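PDB 3OQG: Hpy188I from Helicobacter pylori, which cleaves double-stranded DNA at a specific pseudopalindromic sequence, acting as a restriction endonuclease of the GIY-YIG nuclease family. Local coordinates for the interface of chains A and B. Numbering follows the deposited sequence. Chains: chain A/B, Hpy188I.

Contact 1: the interface of chains A and B. Residues chain A 144, 161-162, 165; chain B 35, 37, 41, 72, 134.
B:Tyr37 of one GIY-YIG nuclease subunit lies between A:Phe144 and helix 154-170 of the other, in an aromatic and aliphatic patch of the two-fold interface of Hpy188I. Ring contacts dominate one flank. The B:Tyr37 edge, led by CE1, points into the face of A:Phe144, with CE1 3.3 Å above the centre of that ring. The planes stand 61° apart and the centroids 4.5 Å, an edge-to-face pair. A:Phe144 sits in the turn between strands 140-143 and 146-149, and its CG lies beside the backbone N (chi1 -45°), which sends the ring outward to the partner. Its CZ then reaches CE2 of B:Phe134, at the end of strand 129-134, at 3.4 Å.

Aliphatic packing comes from A:Ile162, whose branches each meet a different aromatic ring. CG1 covers a face of B:Tyr37 toward its rim. CG2, anti to the backbone N, meets the edge of B:Phe35 in plane, 3.6 Å from CE1. The terminal CD1 abuts the edge of B:Phe41, 3.7 Å from CZ, with CG1 of B:Val72 farther off at 4.1 Å. Both faces of B:Phe41 are covered within chain B, one by B:Phe134 CB and the other by B:Phe35 CE2, which holds the ring with its edge toward A:Ile162.

At the opposite edge of B:Tyr37 from A:Phe144, the carboxamide of A:Asn165 stands almost perpendicular to the ring (88°). Its ND2 approaches CE2 at 3.5 Å, a van der Waals contact. The phenol OH passes beside the CG1 methyl of A:Val161.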
loop_
_atom_site.group_PDB
_atom_site.type_symbol
_atom_site.label_atom_id
_atom_site.label_comp_id
_atom_site.label_asym_id
_atom_site.label_seq_id
_atom_site.Cartn_x
_atom_site.Cartn_y
_atom_site.Cartn_z
ATOM N N PHE A 144 16.005 -9.302 14.916
ATOM C CA PHE A 144 16.093 -10.536 15.685
ATOM C C PHE A 144 17.425 -11.250 15.434
ATOM O O PHE A 144 17.474 -12.473 15.243
ATOM C CB PHE A 144 14.892 -11.423 15.360
ATOM C CG PHE A 144 13.591 -10.666 15.329
ATOM C CD1 PHE A 144 13.106 -10.059 16.480
ATOM C CD2 PHE A 144 12.862 -10.548 14.155
ATOM C CE1 PHE A 144 11.911 -9.355 16.467
ATOM C CE2 PHE A 144 11.662 -9.841 14.123
ATOM C CZ PHE A 144 11.185 -9.242 15.286
ATOM N N VAL A 161 8.814 -11.902 8.543
ATOM C CA VAL A 161 9.574 -12.860 9.326
ATOM C C VAL A 161 8.694 -13.482 10.411
ATOM O O VAL A 161 8.670 -14.706 10.602
ATOM C CB VAL A 161 10.828 -12.186 9.958
ATOM C CG1 VAL A 161 11.510 -13.097 10.962
ATOM C CG2 VAL A 161 11.825 -11.777 8.861
ATOM N N ILE A 162 7.956 -12.619 11.103
ATOM C CA ILE A 162 7.075 -13.048 12.179
ATOM C C ILE A 162 5.948 -13.951 11.663
ATOM O O ILE A 162 5.676 -14.987 12.258
ATOM C CB ILE A 162 6.516 -11.817 12.942
ATOM C CG1 ILE A 162 7.630 -11.181 13.775
ATOM C CG2 ILE A 162 5.345 -12.211 13.840
ATOM C CD1 ILE A 162 7.287 -9.777 14.333
ATOM N N ASN A 165 7.164 -17.328 10.499
ATOM C CA ASN A 165 7.478 -18.097 11.715
ATOM C C ASN A 165 6.194 -18.569 12.401
ATOM O O ASN A 165 6.101 -19.710 12.852
ATOM C CB ASN A 165 8.312 -17.265 12.701
ATOM C CG ASN A 165 8.849 -18.090 13.874
ATOM O OD1 ASN A 165 9.743 -18.920 13.703
ATOM N ND2 ASN A 165 8.313 -17.856 15.064
ATOM N N PHE B 35 2.280 -16.844 21.200
ATOM C CA PHE B 35 3.016 -16.096 20.194
ATOM C C PHE B 35 4.512 -16.042 20.553
ATOM O O PHE B 35 4.869 -15.502 21.594
ATOM C CB PHE B 35 2.402 -14.691 20.145
ATOM C CG PHE B 35 3.025 -13.760 19.148
ATOM C CD1 PHE B 35 3.314 -14.165 17.857
ATOM C CD2 PHE B 35 3.251 -12.430 19.492
ATOM C CE1 PHE B 35 3.856 -13.267 16.945
ATOM C CE2 PHE B 35 3.804 -11.553 18.601
ATOM C CZ PHE B 35 4.102 -11.967 17.316
ATOM N N TYR B 37 7.135 -14.475 19.402
ATOM C CA TYR B 37 7.806 -13.174 19.394
ATOM C C TYR B 37 7.264 -12.202 20.449
ATOM O O TYR B 37 7.685 -11.056 20.470
ATOM C CB TYR B 37 7.744 -12.535 17.990
ATOM C CG TYR B 37 8.818 -13.048 17.049
ATOM C CD1 TYR B 37 10.062 -12.421 16.974
ATOM C CD2 TYR B 37 8.608 -14.171 16.268
ATOM C CE1 TYR B 37 11.050 -12.884 16.128
ATOM C CE2 TYR B 37 9.595 -14.653 15.408
ATOM C CZ TYR B 37 10.820 -14.003 15.351
ATOM O OH TYR B 37 11.826 -14.441 14.515
ATOM N N PHE B 41 7.136 -7.567 21.956
ATOM C CA PHE B 41 5.947 -6.753 21.847
ATOM C C PHE B 41 5.503 -6.206 23.197
ATOM O O PHE B 41 5.705 -6.852 24.240
ATOM C CB PHE B 41 4.815 -7.562 21.201
ATOM C CG PHE B 41 4.976 -7.735 19.718
ATOM C CD1 PHE B 41 5.941 -8.600 19.213
ATOM C CD2 PHE B 41 4.156 -7.039 18.813
ATOM C CE1 PHE B 41 6.095 -8.773 17.829
ATOM C CE2 PHE B 41 4.315 -7.196 17.451
ATOM C CZ PHE B 41 5.271 -8.059 16.955
ATOM N N VAL B 72 5.322 -3.341 13.844
ATOM C CA VAL B 72 4.467 -4.486 13.672
ATOM C C VAL B 72 3.452 -4.488 14.820
ATOM O O VAL B 72 3.797 -4.205 15.965
ATOM C CB VAL B 72 5.261 -5.799 13.691
ATOM C CG1 VAL B 72 4.363 -6.993 13.429
ATOM C CG2 VAL B 72 6.418 -5.770 12.665
ATOM N N PHE B 134 5.542 -3.815 18.270
ATOM C CA PHE B 134 6.998 -3.931 18.236
ATOM C C PHE B 134 7.512 -2.894 17.258
ATOM O O PHE B 134 7.036 -2.819 16.122
ATOM C CB PHE B 134 7.406 -5.340 17.787
ATOM C CG PHE B 134 8.825 -5.432 17.305
ATOM C CD1 PHE B 134 9.875 -5.108 18.144
ATOM C CD2 PHE B 134 9.109 -5.828 16.003
ATOM C CE1 PHE B 134 11.197 -5.191 17.695
ATOM C CE2 PHE B 134 10.430 -5.903 15.548
ATOM C CZ PHE B 134 11.469 -5.577 16.408
#

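Contact 2: the interface of chains A and B. Residues chain A 34-37; chain B 162, 165-166, 169-170.
B:His170 NE2 donates a hydrogen bond to A:Glu36 OE1, 2.9 Å away. The imidazole meets the carboxylate on the syn side of OE1, somewhat out of the carboxylate plane, and the angle at the hydrogen is 147°. OE1 takes the straighter bond; OE2, 3.0 Å from NE2, lies well off the outward axis of that nitrogen and is at most a weaker second partner. Such a neighbour would tend to favour a protonated imidazole. A bend at chi2 turns the A:Glu36 carboxylate to meet the ring, with the two planes 43° apart.

The imidazole is positioned by its own helix: CD2 lies over the rim of the B:Phe166 ring, and B:Asn169 CB lies above one imidazole face. At the ring edge, CE1 points in plane toward the backbone O of A:Asp34, 3.4 Å away. B:Phe166 CD1 also packs against OE2 of A:Glu36. The amide end of B:Asn169 comes from the opposite direction and abuts the CG-CD stem of A:Glu36, its plane nearly perpendicular to the carboxylate, in a doubtfully tight contact that is no hydrogen bond.

Farther along the helix, the phenol OH of A:Tyr37 stands over the amide of B:Asn165, 3.0 Å from ND2 but far out of the amide plane, a close polar contact and at best a weak hydrogen bond. B:Asn165 CG lies beside its backbone N (chi1 -74°), which lays the amide beside the hydroxyl, while CB touches the phenol ring at its edge.

Apolar packing continues with B:Ile162, whose CG1 sits over the centre of the A:Tyr37 ring, 3.9 Å from its centroid, in a CH-pi contact. The CG2 branch meets the edge of A:Phe35 in plane.

This is the more polar part of the helix-to-loop contact between the two GIY-YIG nuclease subunits of the crystal. On chain A the residues run from 3-10 helix 32-34 into the loop before 3-10 helix 38-40; on chain B they lie along the C-terminal half of helix 154-170, which rests against that loop.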
loop_
_atom_site.group_PDB
_atom_site.type_symbol
_atom_site.label_atom_id
_atom_site.label_comp_id
_atom_site.label_asym_id
_atom_site.label_seq_id
_atom_site.Cartn_x
_atom_site.Cartn_y
_atom_site.Cartn_z
ATOM N N ASP A 34 13.126 18.188 -18.987
ATOM C CA ASP A 34 13.246 19.161 -17.909
ATOM C C ASP A 34 13.180 18.570 -16.507
ATOM O O ASP A 34 13.079 19.313 -15.532
ATOM C CB ASP A 34 12.142 20.212 -18.056
ATOM C CG ASP A 34 12.205 20.929 -19.384
ATOM O OD1 ASP A 34 13.328 21.159 -19.890
ATOM O OD2 ASP A 34 11.134 21.257 -19.926
ATOM N N PHE A 35 13.228 17.241 -16.405
ATOM C CA PHE A 35 13.265 16.535 -15.121
ATOM C C PHE A 35 14.651 16.681 -14.502
ATOM O O PHE A 35 15.654 16.366 -15.120
ATOM C CB PHE A 35 12.931 15.057 -15.353
ATOM C CG PHE A 35 12.810 14.226 -14.102
ATOM C CD1 PHE A 35 12.182 14.700 -12.956
ATOM C CD2 PHE A 35 13.281 12.918 -14.102
ATOM C CE1 PHE A 35 12.071 13.893 -11.828
ATOM C CE2 PHE A 35 13.165 12.107 -12.984
ATOM C CZ PHE A 35 12.561 12.593 -11.849
ATOM N N GLU A 36 14.670 17.126 -13.256
ATOM C CA GLU A 36 15.883 17.585 -12.569
ATOM C C GLU A 36 16.774 16.412 -12.152
ATOM O O GLU A 36 18.008 16.527 -12.116
ATOM C CB GLU A 36 15.498 18.435 -11.347
ATOM C CG GLU A 36 14.114 18.089 -10.738
ATOM C CD GLU A 36 12.933 18.401 -11.685
ATOM O OE1 GLU A 36 13.177 18.903 -12.800
ATOM O OE2 GLU A 36 11.779 18.136 -11.333
ATOM N N TYR A 37 16.135 15.283 -11.864
ATOM C CA TYR A 37 16.833 14.050 -11.479
ATOM C C TYR A 37 17.151 13.114 -12.639
ATOM O O TYR A 37 17.632 12.012 -12.416
ATOM C CB TYR A 37 16.003 13.295 -10.448
ATOM C CG TYR A 37 15.933 13.981 -9.114
ATOM C CD1 TYR A 37 14.916 14.884 -8.830
ATOM C CD2 TYR A 37 16.876 13.718 -8.121
ATOM C CE1 TYR A 37 14.840 15.515 -7.595
ATOM C CE2 TYR A 37 16.809 14.346 -6.885
ATOM C CZ TYR A 37 15.787 15.242 -6.628
ATOM O OH TYR A 37 15.708 15.861 -5.397
ATOM N N ILE B 162 11.981 13.283 -4.433
ATOM C CA ILE B 162 11.903 13.653 -5.844
ATOM C C ILE B 162 10.601 14.424 -6.121
ATOM O O ILE B 162 10.609 15.423 -6.837
ATOM C CB ILE B 162 12.021 12.377 -6.741
ATOM C CG1 ILE B 162 13.457 11.832 -6.683
ATOM C CG2 ILE B 162 11.616 12.682 -8.195
ATOM C CD1 ILE B 162 13.631 10.419 -7.254
ATOM N N ASN B 165 10.704 17.995 -4.569
ATOM C CA ASN B 165 11.611 18.823 -5.367
ATOM C C ASN B 165 11.126 19.079 -6.802
ATOM O O ASN B 165 11.459 20.103 -7.401
ATOM C CB ASN B 165 13.014 18.212 -5.383
ATOM C CG ASN B 165 13.743 18.394 -4.058
ATOM O OD1 ASN B 165 14.059 19.515 -3.667
ATOM N ND2 ASN B 165 14.017 17.295 -3.370
ATOM N N PHE B 166 10.360 18.140 -7.357
ATOM C CA PHE B 166 9.655 18.366 -8.626
ATOM C C PHE B 166 8.658 19.529 -8.463
ATOM O O PHE B 166 8.609 20.442 -9.288
ATOM C CB PHE B 166 8.933 17.072 -9.026
ATOM C CG PHE B 166 8.157 17.150 -10.304
ATOM C CD1 PHE B 166 8.695 16.655 -11.485
ATOM C CD2 PHE B 166 6.856 17.628 -10.314
ATOM C CE1 PHE B 166 7.966 16.695 -12.664
ATOM C CE2 PHE B 166 6.114 17.667 -11.494
ATOM C CZ PHE B 166 6.669 17.192 -12.668
ATOM N N ASN B 169 10.451 22.803 -8.229
ATOM C CA ASN B 169 10.983 23.258 -9.503
ATOM C C ASN B 169 9.912 23.636 -10.507
ATOM O O ASN B 169 10.108 24.561 -11.297
ATOM C CB ASN B 169 11.915 22.197 -10.099
ATOM C CG ASN B 169 13.073 21.861 -9.173
ATOM O OD1 ASN B 169 13.398 22.619 -8.259
ATOM N ND2 ASN B 169 13.674 20.710 -9.380
ATOM N N HIS B 170 8.793 22.912 -10.490
ATOM C CA HIS B 170 7.752 23.043 -11.525
ATOM C C HIS B 170 6.433 23.565 -11.007
ATOM O O HIS B 170 5.525 23.839 -11.790
ATOM C CB HIS B 170 7.530 21.698 -12.226
ATOM C CG HIS B 170 8.774 21.144 -12.830
ATOM N ND1 HIS B 170 9.389 21.718 -13.924
ATOM C CD2 HIS B 170 9.544 20.092 -12.472
ATOM C CE1 HIS B 170 10.473 21.026 -14.225
ATOM N NE2 HIS B 170 10.590 20.034 -13.357
#

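Contact 1 and contact 2 lie about 40 Å apart, between the centres of their C-alpha atoms. Both dock helix 154-170 of one subunit on the segment around residues 35-37 of the other, with the chains exchanged, and they share positions 35, 37, 162 and 165. The two-fold is only approximate at Asn165, which takes different rotamers: chi1 is -171° in contact 1 and -74° in contact 2. Contact 1 extends to the aromatic cluster and the strand turn; contact 2 follows the helix to its C-terminal end. Reciprocal docking of the two helices probably holds the subunits together and may help fix their relative placement on DNA.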